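Inclusion membrane protein A (Chlamydia trachomatis, PDB 6E6A) is a SNARE-like inclusion membrane protein that probably drives homotypic fusion of chlamydial inclusions, represented here by its soluble helical domain. Local coordinates at residues A[30-35]-A[51-56]; A[16-21]-A[66-71]. The protein carries 3 engineered substitutions. All coordinates share one frame; numbering follows the deposited sequence.

Overall arrangement
The soluble domain is an elongated, almost wholly helical bundle, and helix 18-38 takes part in both contacts. Near its start it meets helix 64-75 (contact 2, 16-21 with 66-71); further along it pairs with helix 44-62 (contact 1, 30-35 with 51-56). The two contact centres are about 22 Å apart, on opposite sides of the chain's centre, and their nearest atoms are about 10 Å from each other. Helix 125-163 serves both, receiving F32 and F53 at L131 and F67 at L145 and S149. E31 binds one sodium ion in contact 1; the side chain of F67 in contact 2 lies about 11 Å from a bound sodium ion.

Contact 1 of 2, residues A[30-35]-A[51-56]; sequences KEFLHL and QDFYSC. With NA (sodium ion), chain C.
L33 and Q51 mark the point where helices 30-35 and 51-56 come nearest in backbone, their CA atoms 5.1 Å apart. The two segments run antiparallel, with N-to-C directions at 156° and the axes of the two segments approaching to 7.6 Å, close enough for side chains to meet near their roots. F32 and F53 do so through their CB atoms, 4.0 Å apart, while the rings beyond them lie at an oblique 34° with centroids separated by 5.1 Å. This aromatic pair is buried, with L107 and L131 of two further helices packed against both side chains. On the more exposed flank, Y54 has CG anti to its backbone N (chi1 -170°), which carries the ring across to helix 30-35. Its CD2 meets CD2 of L33 at 3.9 Å, and CG of K30 lies at the ring edge near its plane. The aliphatic stem of Q51 passes CD1 of L33.

E31 takes no part in the packing between the two helices. Its OE1 binds a sodium ion at 2.5 Å, and OE2 forms a salt bridge with R115, so a metal and an arginine divide the carboxylate between them and probably keep it ionised. D52 forms a salt bridge with R135. The chemistry is thus divided: apolar and aromatic groups join the two helices directly, whereas the acidic side chains tie each one to another part of the bundle.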
# COMPACT_ATOMS: atom_id res chain seq x y z
N LYS A 30 -4.83 1.27 -12.79
CA LYS A 30 -5.35 1.49 -14.13
C LYS A 30 -6.36 0.42 -14.53
O LYS A 30 -7.36 0.73 -15.21
CB LYS A 30 -4.20 1.55 -15.13
CG LYS A 30 -3.23 2.69 -14.85
CD LYS A 30 -2.38 2.98 -16.07
CE LYS A 30 -1.64 1.73 -16.53
NZ LYS A 30 -0.50 1.39 -15.65
N GLU A 31 -6.13 -0.84 -14.15
CA GLU A 31 -7.12 -1.88 -14.43
C GLU A 31 -8.48 -1.50 -13.85
O GLU A 31 -9.51 -1.63 -14.52
CB GLU A 31 -6.64 -3.22 -13.86
CG GLU A 31 -7.49 -4.43 -14.28
CD GLU A 31 -7.36 -4.75 -15.77
OE1 GLU A 31 -6.34 -4.37 -16.38
OE2 GLU A 31 -8.28 -5.38 -16.32
N PHE A 32 -8.49 -0.98 -12.64
CA PHE A 32 -9.77 -0.63 -12.03
C PHE A 32 -10.32 0.70 -12.53
O PHE A 32 -11.55 0.84 -12.62
CB PHE A 32 -9.65 -0.72 -10.51
CG PHE A 32 -9.76 -2.13 -10.00
CD1 PHE A 32 -11.00 -2.70 -9.77
CD2 PHE A 32 -8.63 -2.92 -9.85
CE1 PHE A 32 -11.11 -4.02 -9.35
CE2 PHE A 32 -8.74 -4.24 -9.43
CZ PHE A 32 -9.97 -4.78 -9.18
N LEU A 33 -9.48 1.66 -12.94
CA LEU A 33 -10.03 2.84 -13.62
C LEU A 33 -10.70 2.44 -14.94
O LEU A 33 -11.78 2.96 -15.29
CB LEU A 33 -8.94 3.89 -13.86
CG LEU A 33 -9.38 5.27 -14.35
CD1 LEU A 33 -10.49 5.85 -13.47
CD2 LEU A 33 -8.18 6.22 -14.39
N HIS A 34 -10.06 1.54 -15.69
CA HIS A 34 -10.68 0.97 -16.89
C HIS A 34 -12.02 0.32 -16.57
O HIS A 34 -13.03 0.59 -17.22
CB HIS A 34 -9.73 -0.05 -17.54
CG HIS A 34 -8.75 0.56 -18.51
ND1 HIS A 34 -8.95 0.57 -19.88
CD2 HIS A 34 -7.55 1.16 -18.32
CE1 HIS A 34 -7.93 1.16 -20.48
NE2 HIS A 34 -7.07 1.53 -19.55
N LEU A 35 -12.03 -0.53 -15.54
CA LEU A 35 -13.27 -1.19 -15.14
C LEU A 35 -14.35 -0.16 -14.81
O LEU A 35 -15.52 -0.35 -15.15
CB LEU A 35 -13.00 -2.10 -13.94
CG LEU A 35 -14.12 -3.05 -13.51
CD1 LEU A 35 -14.36 -4.09 -14.58
CD2 LEU A 35 -13.76 -3.72 -12.19
N GLN A 51 -13.48 3.25 -9.44
CA GLN A 51 -12.78 4.53 -9.62
C GLN A 51 -12.02 4.92 -8.36
O GLN A 51 -10.91 5.46 -8.44
CB GLN A 51 -13.77 5.63 -9.99
CG GLN A 51 -13.10 6.97 -10.32
CD GLN A 51 -14.11 8.07 -10.64
OE1 GLN A 51 -15.23 8.07 -10.15
NE2 GLN A 51 -13.70 9.00 -11.50
N ASP A 52 -12.61 4.63 -7.19
CA ASP A 52 -11.97 4.95 -5.91
C ASP A 52 -10.61 4.27 -5.80
O ASP A 52 -9.67 4.82 -5.18
CB ASP A 52 -12.84 4.47 -4.75
CG ASP A 52 -14.08 5.31 -4.55
OD1 ASP A 52 -14.20 6.38 -5.17
OD2 ASP A 52 -14.93 4.88 -3.75
N PHE A 53 -10.50 3.07 -6.35
CA PHE A 53 -9.24 2.33 -6.25
C PHE A 53 -8.05 3.09 -6.86
O PHE A 53 -6.91 2.89 -6.41
CB PHE A 53 -9.36 0.96 -6.91
CG PHE A 53 -9.75 -0.14 -5.95
CD1 PHE A 53 -11.04 -0.64 -5.94
CD2 PHE A 53 -8.82 -0.66 -5.07
CE1 PHE A 53 -11.39 -1.65 -5.05
CE2 PHE A 53 -9.17 -1.66 -4.18
CZ PHE A 53 -10.45 -2.16 -4.18
N TYR A 54 -8.27 3.95 -7.86
CA TYR A 54 -7.13 4.64 -8.45
C TYR A 54 -6.38 5.49 -7.42
O TYR A 54 -5.18 5.31 -7.21
CB TYR A 54 -7.53 5.51 -9.66
CG TYR A 54 -6.28 6.00 -10.37
CD1 TYR A 54 -5.57 7.11 -9.90
CD2 TYR A 54 -5.74 5.30 -11.44
CE1 TYR A 54 -4.39 7.52 -10.51
CE2 TYR A 54 -4.57 5.71 -12.06
CZ TYR A 54 -3.90 6.81 -11.59
OH TYR A 54 -2.74 7.20 -12.21
N SER A 55 -7.08 6.43 -6.77
CA SER A 55 -6.41 7.26 -5.76
C SER A 55 -5.98 6.45 -4.55
O SER A 55 -4.90 6.70 -3.98
CB SER A 55 -7.32 8.42 -5.35
OG SER A 55 -8.60 7.96 -4.95
N CYS A 56 -6.79 5.45 -4.15
CA CYS A 56 -6.38 4.60 -3.03
C CYS A 56 -5.01 3.97 -3.26
O CYS A 56 -4.14 4.00 -2.38
CB CYS A 56 -7.45 3.53 -2.79
SG CYS A 56 -6.97 2.21 -1.65
NA NA C . -4.85 -4.91 -18.36

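Contact 2 of 2, residues A[16-21]-A[66-71]; sequences GSLKEI and GFESLL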
# COMPACT_ATOMS: atom_id res chain seq x y z
N GLY A 16 10.17 -7.68 1.84
CA GLY A 16 10.26 -8.03 0.44
C GLY A 16 10.51 -6.81 -0.43
O GLY A 16 10.86 -5.72 0.03
N SER A 17 10.33 -7.01 -1.73
CA SER A 17 10.54 -5.98 -2.74
C SER A 17 9.43 -4.93 -2.74
O SER A 17 8.30 -5.22 -3.13
CB SER A 17 10.66 -6.63 -4.12
OG SER A 17 10.42 -5.69 -5.15
N LEU A 18 9.75 -3.71 -2.29
CA LEU A 18 8.80 -2.60 -2.42
C LEU A 18 8.58 -2.20 -3.88
O LEU A 18 7.49 -1.74 -4.24
CB LEU A 18 9.28 -1.39 -1.61
CG LEU A 18 9.32 -1.58 -0.08
CD1 LEU A 18 9.75 -0.29 0.59
CD2 LEU A 18 7.98 -2.06 0.44
N LYS A 19 9.62 -2.31 -4.72
CA LYS A 19 9.45 -2.01 -6.14
C LYS A 19 8.39 -2.92 -6.77
O LYS A 19 7.64 -2.49 -7.65
CB LYS A 19 10.79 -2.10 -6.87
CG LYS A 19 11.21 -3.48 -7.33
CD LYS A 19 12.45 -3.41 -8.22
CE LYS A 19 13.70 -3.03 -7.42
NZ LYS A 19 14.86 -2.66 -8.29
N GLU A 20 8.33 -4.18 -6.33
CA GLU A 20 7.31 -5.09 -6.86
C GLU A 20 5.91 -4.59 -6.53
O GLU A 20 5.03 -4.59 -7.40
CB GLU A 20 7.53 -6.50 -6.30
CG GLU A 20 6.39 -7.48 -6.56
CD GLU A 20 6.52 -8.77 -5.74
OE1 GLU A 20 6.88 -8.70 -4.55
OE2 GLU A 20 6.25 -9.86 -6.29
N ILE A 21 5.69 -4.14 -5.29
CA ILE A 21 4.40 -3.58 -4.89
C ILE A 21 4.07 -2.34 -5.70
O ILE A 21 2.95 -2.16 -6.18
CB ILE A 21 4.38 -3.27 -3.38
CG1 ILE A 21 4.55 -4.54 -2.56
CG2 ILE A 21 3.08 -2.56 -3.00
CD1 ILE A 21 4.85 -4.25 -1.08
N GLY A 66 9.82 7.51 -0.46
CA GLY A 66 10.00 7.64 0.98
C GLY A 66 10.17 6.31 1.67
O GLY A 66 10.97 6.18 2.60
N PHE A 67 9.44 5.28 1.22
CA PHE A 67 9.57 3.97 1.85
C PHE A 67 10.94 3.36 1.58
O PHE A 67 11.58 2.78 2.48
CB PHE A 67 8.51 3.01 1.33
CG PHE A 67 7.09 3.42 1.62
CD1 PHE A 67 6.76 4.14 2.76
CD2 PHE A 67 6.07 3.02 0.77
CE1 PHE A 67 5.44 4.47 3.03
CE2 PHE A 67 4.75 3.35 1.04
CZ PHE A 67 4.43 4.08 2.17
N GLU A 68 11.42 3.48 0.33
CA GLU A 68 12.75 2.97 0.01
C GLU A 68 13.81 3.71 0.82
O GLU A 68 14.78 3.10 1.30
CB GLU A 68 13.02 3.10 -1.49
CG GLU A 68 12.15 2.21 -2.37
CD GLU A 68 12.66 0.77 -2.46
OE1 GLU A 68 12.35 0.10 -3.47
OE2 GLU A 68 13.35 0.31 -1.52
N SER A 69 13.65 5.02 0.97
CA SER A 69 14.59 5.82 1.74
C SER A 69 14.61 5.37 3.20
O SER A 69 15.68 5.29 3.81
CB SER A 69 14.23 7.29 1.63
OG SER A 69 14.99 8.06 2.53
N LEU A 70 13.44 5.08 3.76
CA LEU A 70 13.37 4.60 5.14
C LEU A 70 14.10 3.27 5.31
O LEU A 70 14.85 3.08 6.28
CB LEU A 70 11.90 4.47 5.54
CG LEU A 70 11.56 4.05 6.98
CD1 LEU A 70 11.87 5.18 7.95
CD2 LEU A 70 10.10 3.64 7.08
N LEU A 71 13.89 2.34 4.38
CA LEU A 71 14.62 1.06 4.47
C LEU A 71 16.12 1.28 4.40
O LEU A 71 16.89 0.65 5.15
CB LEU A 71 14.16 0.11 3.37
CG LEU A 71 12.72 -0.40 3.43
CD1 LEU A 71 12.54 -1.56 2.45
CD2 LEU A 71 12.38 -0.81 4.85
O HOH W 1 12.42 -2.64 -3.84
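The F67 ring and the E68 carboxylate leave helix 64-75 differently with respect to L18: F67 meets L18 through CB, 3.6 Å from L18 CD1, whereas E68 brings its carboxylate up to it. The side chains of F67 and L18 cross at about a right angle. The phenyl ring itself lies beyond L18 and leads away into the bundle, where it meets F60 with planes at about 55°, and the side chain touches L145 and S149 of helix 125-163. The E68 chain bends at chi2 (-81°), bringing its carboxylate back to L18, with OE1 3.9 Å from L18 CB.

L18 is the apolar centre of the contact. Besides F67 it meets L71 tip to tip, CD1 to CD1 at 3.6 Å, and L71 in turn packs against L11, Q12 and V15 of helix 7-15.

The polar link runs through water 1. It accepts from K19 N (3.0 Å) and donates to E68 OE1 (2.8 Å), so a first-turn amide of helix 18-38 is joined to the acid of helix 64-75. The positive end of the helix dipole may favour the charged carboxylate here; Y64 OH adds a weak hydrogen bond to OE1. S17 caps the same turn, its OG accepting from E20 N at 2.8 Å with an N-H...O angle of 149°.

G16, with positive phi, is the first residue after helix 7-15 to leave helical angles, and S17 is the N-cap of helix 18-38; together they form the break between two consecutive helices of the bundle. L18, in the first turn after the break, packs against helix 64-75.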